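Local coordinates for protein SsfS6 (Streptomyces sp. SF2575, PDB 4FZR) that is a GT-B-fold protein of the erythromycin biosynthesis protein CIII-like family, built from two domains that face each other across a cleft, at residues Ile152-Pro157 and Thr312-Leu317; Leu185-Cys190 and Thr203-Val208. All coordinates share one frame; numbering follows the deposited sequence. Where two conformers were deposited one is given.

Interaction 1: Ile152-Pro157 and Thr312-Leu317; sequences IRLASP and TTLTCL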
loop_
_atom_site.group_PDB
_atom_site.type_symbol
_atom_site.label_atom_id
_atom_site.label_comp_id
_atom_site.label_asym_id
_atom_site.label_seq_id
_atom_site.Cartn_x
_atom_site.Cartn_y
_atom_site.Cartn_z
ATOM N N ILE A 152 4.291 6.927 -16.972
ATOM C CA ILE A 152 3.500 5.739 -16.686
ATOM C C ILE A 152 3.168 5.027 -17.996
ATOM O O ILE A 152 2.231 4.231 -18.064
ATOM C CB ILE A 152 2.206 6.103 -15.924
ATOM C CG1 ILE A 152 1.382 7.111 -16.726
ATOM C CG2 ILE A 152 2.541 6.681 -14.546
ATOM C CD1 ILE A 152 -0.032 7.267 -16.240
ATOM N N ARG A 153 3.961 5.311 -19.026
ATOM C CA ARG A 153 3.714 4.814 -20.375
ATOM C C ARG A 153 5.005 4.303 -20.997
ATOM O O ARG A 153 6.095 4.768 -20.653
ATOM C CB ARG A 153 3.150 5.938 -21.249
ATOM C CG ARG A 153 1.866 6.539 -20.710
ATOM C CD ARG A 153 1.449 7.803 -21.449
ATOM N NE ARG A 153 0.219 8.361 -20.889
ATOM C CZ ARG A 153 0.170 9.112 -19.792
ATOM N NH1 ARG A 153 1.281 9.404 -19.130
ATOM N NH2 ARG A 153 -0.992 9.575 -19.350
ATOM N N LEU A 154 4.885 3.347 -21.913
ATOM C CA LEU A 154 6.037 2.893 -22.678
ATOM C C LEU A 154 6.558 4.049 -23.511
ATOM O O LEU A 154 7.765 4.270 -23.606
ATOM C CB LEU A 154 5.656 1.738 -23.601
ATOM C CG LEU A 154 5.699 0.317 -23.040
ATOM C CD1 LEU A 154 5.338 -0.671 -24.137
ATOM C CD2 LEU A 154 7.069 -0.008 -22.472
ATOM N N ALA A 155 5.632 4.789 -24.111
ATOM C CA ALA A 155 5.984 5.930 -24.941
ATOM C C ALA A 155 5.033 7.088 -24.671
ATOM O O ALA A 155 3.812 6.940 -24.744
ATOM C CB ALA A 155 5.949 5.546 -26.406
ATOM N N SER A 156 5.605 8.242 -24.349
ATOM C CA SER A 156 4.818 9.430 -24.051
ATOM C C SER A 156 5.164 10.554 -25.025
ATOM O O SER A 156 6.140 11.278 -24.820
ATOM C CB SER A 156 5.069 9.881 -22.609
ATOM O OG SER A 156 4.733 8.853 -21.691
ATOM N N PRO A 157 4.365 10.698 -26.095
ATOM C CA PRO A 157 4.569 11.760 -27.086
ATOM C C PRO A 157 4.834 13.121 -26.448
ATOM O O PRO A 157 4.087 13.539 -25.562
ATOM C CB PRO A 157 3.238 11.792 -27.835
ATOM C CG PRO A 157 2.725 10.398 -27.744
ATOM C CD PRO A 157 3.208 9.846 -26.428
ATOM N N THR A 312 -1.638 -2.298 -18.152
ATOM C CA THR A 312 -1.736 -3.694 -18.558
ATOM C C THR A 312 -0.545 -4.090 -19.430
ATOM O O THR A 312 0.019 -5.173 -19.273
ATOM C CB THR A 312 -3.035 -3.951 -19.339
ATOM O OG1 THR A 312 -4.153 -3.430 -18.608
ATOM C CG2 THR A 312 -3.235 -5.437 -19.568
ATOM N N THR A 313 -0.163 -3.204 -20.346
ATOM C CA THR A 313 0.967 -3.457 -21.230
ATOM C C THR A 313 2.238 -3.665 -20.422
ATOM O O THR A 313 2.924 -4.677 -20.574
ATOM C CB THR A 313 1.195 -2.282 -22.191
ATOM O OG1 THR A 313 0.087 -2.175 -23.091
ATOM C CG2 THR A 313 2.477 -2.483 -22.992
ATOM N N LEU A 314 2.547 -2.701 -19.563
ATOM C CA LEU A 314 3.759 -2.760 -18.755
ATOM C C LEU A 314 3.729 -3.935 -17.783
ATOM O O LEU A 314 4.770 -4.516 -17.478
ATOM C CB LEU A 314 3.968 -1.439 -18.014
ATOM C CG LEU A 314 4.438 -0.307 -18.929
ATOM C CD1 LEU A 314 4.082 1.041 -18.343
ATOM C CD2 LEU A 314 5.938 -0.405 -19.158
ATOM N N THR A 315 2.537 -4.298 -17.316
ATOM C CA THR A 315 2.400 -5.436 -16.413
ATOM C C THR A 315 2.798 -6.724 -17.133
ATOM O O THR A 315 3.587 -7.519 -16.617
ATOM C CB THR A 315 0.958 -5.580 -15.875
ATOM O OG1 THR A 315 0.569 -4.381 -15.196
ATOM C CG2 THR A 315 0.862 -6.744 -14.900
ATOM N N CYS A 316 2.250 -6.922 -18.329
ATOM C CA CYS A 316 2.568 -8.088 -19.154
ATOM C C CYS A 316 4.051 -8.150 -19.509
ATOM O O CYS A 316 4.674 -9.206 -19.418
ATOM C CB CYS A 316 1.743 -8.062 -20.439
ATOM S SG CYS A 316 -0.023 -8.311 -20.187
ATOM N N LEU A 317 4.606 -7.016 -19.926
ATOM C CA LEU A 317 6.031 -6.929 -20.224
ATOM C C LEU A 317 6.875 -7.365 -19.028
ATOM O O LEU A 317 7.775 -8.193 -19.171
ATOM C CB LEU A 317 6.417 -5.503 -20.644
ATOM C CG LEU A 317 6.234 -5.112 -22.115
ATOM C CD1 LEU A 317 6.797 -3.719 -22.366
ATOM C CD2 LEU A 317 6.895 -6.127 -23.032
#
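Leu154 carries this contact, its forked end set against three side chains on one side of the helix segment Thr312-Leu317. Leu154 CD2 lies 3.5 Å from Leu314 CD2, the two leucines sliding past each other in opposite directions. The Leu154 and Leu317 side chains reach toward each other tip to tip, Leu154 CD2 3.7 Å from Leu317 CD1. The other branch, CD1, turns to the methyl of Thr313, with Leu154 CD1 and Thr313 CG2 3.6 Å apart. In Thr313, CG2 stands anti to the backbone N; OG1, beside that N (chi1 -66°), bonds instead to the carbonyl of Gly309, so threonine serves both the helix and the apolar patch. Against the loop backbone, Leu314 CD1 comes within 3.7 Å of Ile152 O. No hydrogen bond joins the segments, and branched aliphatic groups suit such a buried meeting. Arg153 starts away from the helix, and its guanidinium forms salt bridges with Glu130 and Glu331; the buried group therefore has acidic partners, the latter from the C-terminal half. A loop following strand 147-150 thus meets helix 310-318 across the interdomain junction of a GT-B fold.

Interaction 2: Leu185-Cys190 and Thr203-Val208; sequences LSIDVC and TKMRYV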
loop_
_atom_site.group_PDB
_atom_site.type_symbol
_atom_site.label_atom_id
_atom_site.label_comp_id
_atom_site.label_asym_id
_atom_site.label_seq_id
_atom_site.Cartn_x
_atom_site.Cartn_y
_atom_site.Cartn_z
ATOM N N LEU A 185 13.810 15.131 -10.948
ATOM C CA LEU A 185 14.040 13.890 -11.675
ATOM C C LEU A 185 12.967 13.727 -12.736
ATOM O O LEU A 185 11.823 14.130 -12.536
ATOM C CB LEU A 185 13.963 12.690 -10.732
ATOM C CG LEU A 185 15.228 12.191 -10.039
ATOM C CD1 LEU A 185 14.941 10.853 -9.376
ATOM C CD2 LEU A 185 16.375 12.064 -11.024
ATOM N N SER A 186 13.333 13.132 -13.861
ATOM C CA SER A 186 12.354 12.750 -14.866
ATOM C C SER A 186 12.511 11.262 -15.132
ATOM O O SER A 186 13.499 10.823 -15.718
ATOM C CB SER A 186 12.529 13.553 -16.151
ATOM O OG SER A 186 11.605 13.117 -17.136
ATOM N N ILE A 187 11.523 10.492 -14.700
ATOM C CA ILE A 187 11.662 9.046 -14.636
ATOM C C ILE A 187 11.002 8.352 -15.819
ATOM O O ILE A 187 9.933 8.752 -16.281
ATOM C CB ILE A 187 11.101 8.516 -13.307
ATOM C CG1 ILE A 187 11.800 9.239 -12.149
ATOM C CG2 ILE A 187 11.277 7.006 -13.219
ATOM C CD1 ILE A 187 11.216 8.972 -10.793
ATOM N N ASP A 188 11.667 7.311 -16.306
ATOM C CA ASP A 188 11.235 6.593 -17.495
ATOM C C ASP A 188 11.237 5.092 -17.224
ATOM O O ASP A 188 12.122 4.581 -16.536
ATOM C CB ASP A 188 12.172 6.920 -18.658
ATOM C CG ASP A 188 11.638 6.447 -19.987
ATOM O OD1 ASP A 188 11.885 5.277 -20.345
ATOM O OD2 ASP A 188 10.968 7.249 -20.673
ATOM N N VAL A 189 10.252 4.387 -17.772
ATOM C CA VAL A 189 10.069 2.969 -17.469
ATOM C C VAL A 189 10.207 2.068 -18.702
ATOM O O VAL A 189 10.095 0.846 -18.603
ATOM C CB VAL A 189 8.700 2.716 -16.790
ATOM C CG1 VAL A 189 8.686 3.311 -15.384
ATOM C CG2 VAL A 189 7.564 3.289 -17.630
ATOM N N CYS A 190 10.465 2.665 -19.861
ATOM C CA CYS A 190 10.610 1.889 -21.088
ATOM C C CYS A 190 11.926 1.113 -21.068
ATOM O O CYS A 190 12.971 1.670 -20.726
ATOM C CB CYS A 190 10.556 2.810 -22.310
ATOM S SG CYS A 190 10.621 1.944 -23.895
ATOM N N THR A 203 15.843 9.225 -16.076
ATOM C CA THR A 203 16.411 8.178 -15.245
ATOM C C THR A 203 15.535 6.942 -15.371
ATOM O O THR A 203 14.327 7.009 -15.146
ATOM C CB THR A 203 16.469 8.609 -13.765
ATOM O OG1 THR A 203 17.063 9.910 -13.661
ATOM C CG2 THR A 203 17.274 7.621 -12.943
ATOM N N LYS A 204 16.135 5.818 -15.746
ATOM C CA LYS A 204 15.385 4.576 -15.879
ATOM C C LYS A 204 14.890 4.097 -14.520
ATOM O O LYS A 204 15.546 4.308 -13.502
ATOM C CB LYS A 204 16.252 3.486 -16.515
ATOM C CG LYS A 204 16.525 3.676 -17.995
ATOM C CD LYS A 204 15.232 3.772 -18.781
ATOM C CE LYS A 204 15.491 3.857 -20.271
ATOM N NZ LYS A 204 14.233 4.056 -21.040
HETATM N N MSE A 205 13.727 3.451 -14.515
HETATM C CA MSE A 205 13.203 2.817 -13.313
HETATM C C MSE A 205 12.421 1.561 -13.677
HETATM O O MSE A 205 11.682 1.538 -14.658
HETATM C CB MSE A 205 12.284 3.769 -12.544
HETATM C CG MSE A 205 11.866 3.221 -11.175
HETATM SE SE MSE A 205 10.208 3.960 -10.434
HETATM C CE MSE A 205 10.814 5.659 -9.801
ATOM N N ARG A 206 12.591 0.515 -12.877
ATOM C CA ARG A 206 11.867 -0.734 -13.073
ATOM C C ARG A 206 10.390 -0.547 -12.735
ATOM O O ARG A 206 10.052 0.005 -11.691
ATOM C CB ARG A 206 12.470 -1.823 -12.186
ATOM C CG ARG A 206 11.801 -3.179 -12.307
ATOM C CD ARG A 206 12.401 -4.162 -11.316
ATOM N NE ARG A 206 11.647 -5.409 -11.248
ATOM C CZ ARG A 206 11.961 -6.429 -10.454
ATOM N NH1 ARG A 206 13.019 -6.355 -9.659
ATOM N NH2 ARG A 206 11.218 -7.526 -10.455
ATOM N N TYR A 207 9.515 -1.003 -13.627
ATOM C CA TYR A 207 8.081 -0.879 -13.423
ATOM C C TYR A 207 7.574 -1.975 -12.503
ATOM O O TYR A 207 7.587 -3.151 -12.863
ATOM C CB TYR A 207 7.345 -0.959 -14.754
ATOM C CG TYR A 207 5.846 -0.832 -14.636
ATOM C CD1 TYR A 207 5.241 0.417 -14.563
ATOM C CD2 TYR A 207 5.033 -1.959 -14.610
ATOM C CE1 TYR A 207 3.869 0.542 -14.464
ATOM C CE2 TYR A 207 3.658 -1.844 -14.515
ATOM C CZ TYR A 207 3.081 -0.592 -14.442
ATOM O OH TYR A 207 1.714 -0.468 -14.344
ATOM N N VAL A 208 7.142 -1.584 -11.308
ATOM C CA VAL A 208 6.518 -2.518 -10.381
ATOM C C VAL A 208 5.004 -2.417 -10.563
ATOM O O VAL A 208 4.420 -1.349 -10.369
ATOM C CB VAL A 208 6.915 -2.220 -8.924
ATOM C CG1 VAL A 208 6.119 -3.094 -7.958
ATOM C CG2 VAL A 208 8.417 -2.425 -8.731
HETATM O O HOH W 1 10.723 -0.636 -16.354
#
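Asp188 and Lys204 lie side by side, pointing the same way, on one face of a parallel strand pair that closes the edge of the N-terminal Rossmann-like sheet of a GT-B fold. Thr203 N donates to Ser186 O, Asp188 N to Thr203 O, and Met205 N to Asp188 O at 2.8 Å, the alternating pattern of parallel strands. On the opposite face, Ile187 CG2 packs 3.5 Å from Met205 CB. Met205, a selenomethionine, starts extended with CG anti to the backbone N but bends at its last torsion (chi3 -78°), and its CE lies 3.5 Å from Ile187 CD1. Branched Ile187 and the long, flexible Met205 suit the side that helix 388-395 covers through Ile391. Beyond the last direct backbone bond, a water bridges the segments, donating to Val189 O and Met205 O and weakly accepting from Tyr207 N. Asp188 OD1 accepts from Cys190 N at 3.0 Å, an Asx turn that suits aspartate to the strand's end. Lysine has the length to bring its NZ to this carboxylate; its chain bends at chi2 (-57°) and is extended beyond. Glu195 is a second acidic partner of Lys204. Lys204 NZ forms a salt bridge with Asp188 OD1 and a hydrogen bond with Cys190 O, 2.7 Å each, and Asp188 OD1 is met by Lys204 NZ and Cys190 N from opposite faces of the carboxylate plane.

The centres of the two contacts lie about 11 Å apart, and they touch directly. Along the chain the order is 152-157, 185-190, 203-208 and 312-317, so both segments of interaction 2 fall between those of interaction 1. Strands 147-150, 185-188 and 203-204 are successive neighbours in the N-terminal sheet, which places loop 152-157 next to the end of strand 185-188: Leu154 O is 3.4 Å from Cys190 CB. Tyr207 then reaches the helix 310-318, its CE2 lying 3.5 Å from Leu314 CB. Interaction 2 belongs to the edge of the N-terminal sheet and the loops that leave it, whereas interaction 1 crosses between domains. Leu314 links them, meeting Ile152, Leu154 and Tyr207.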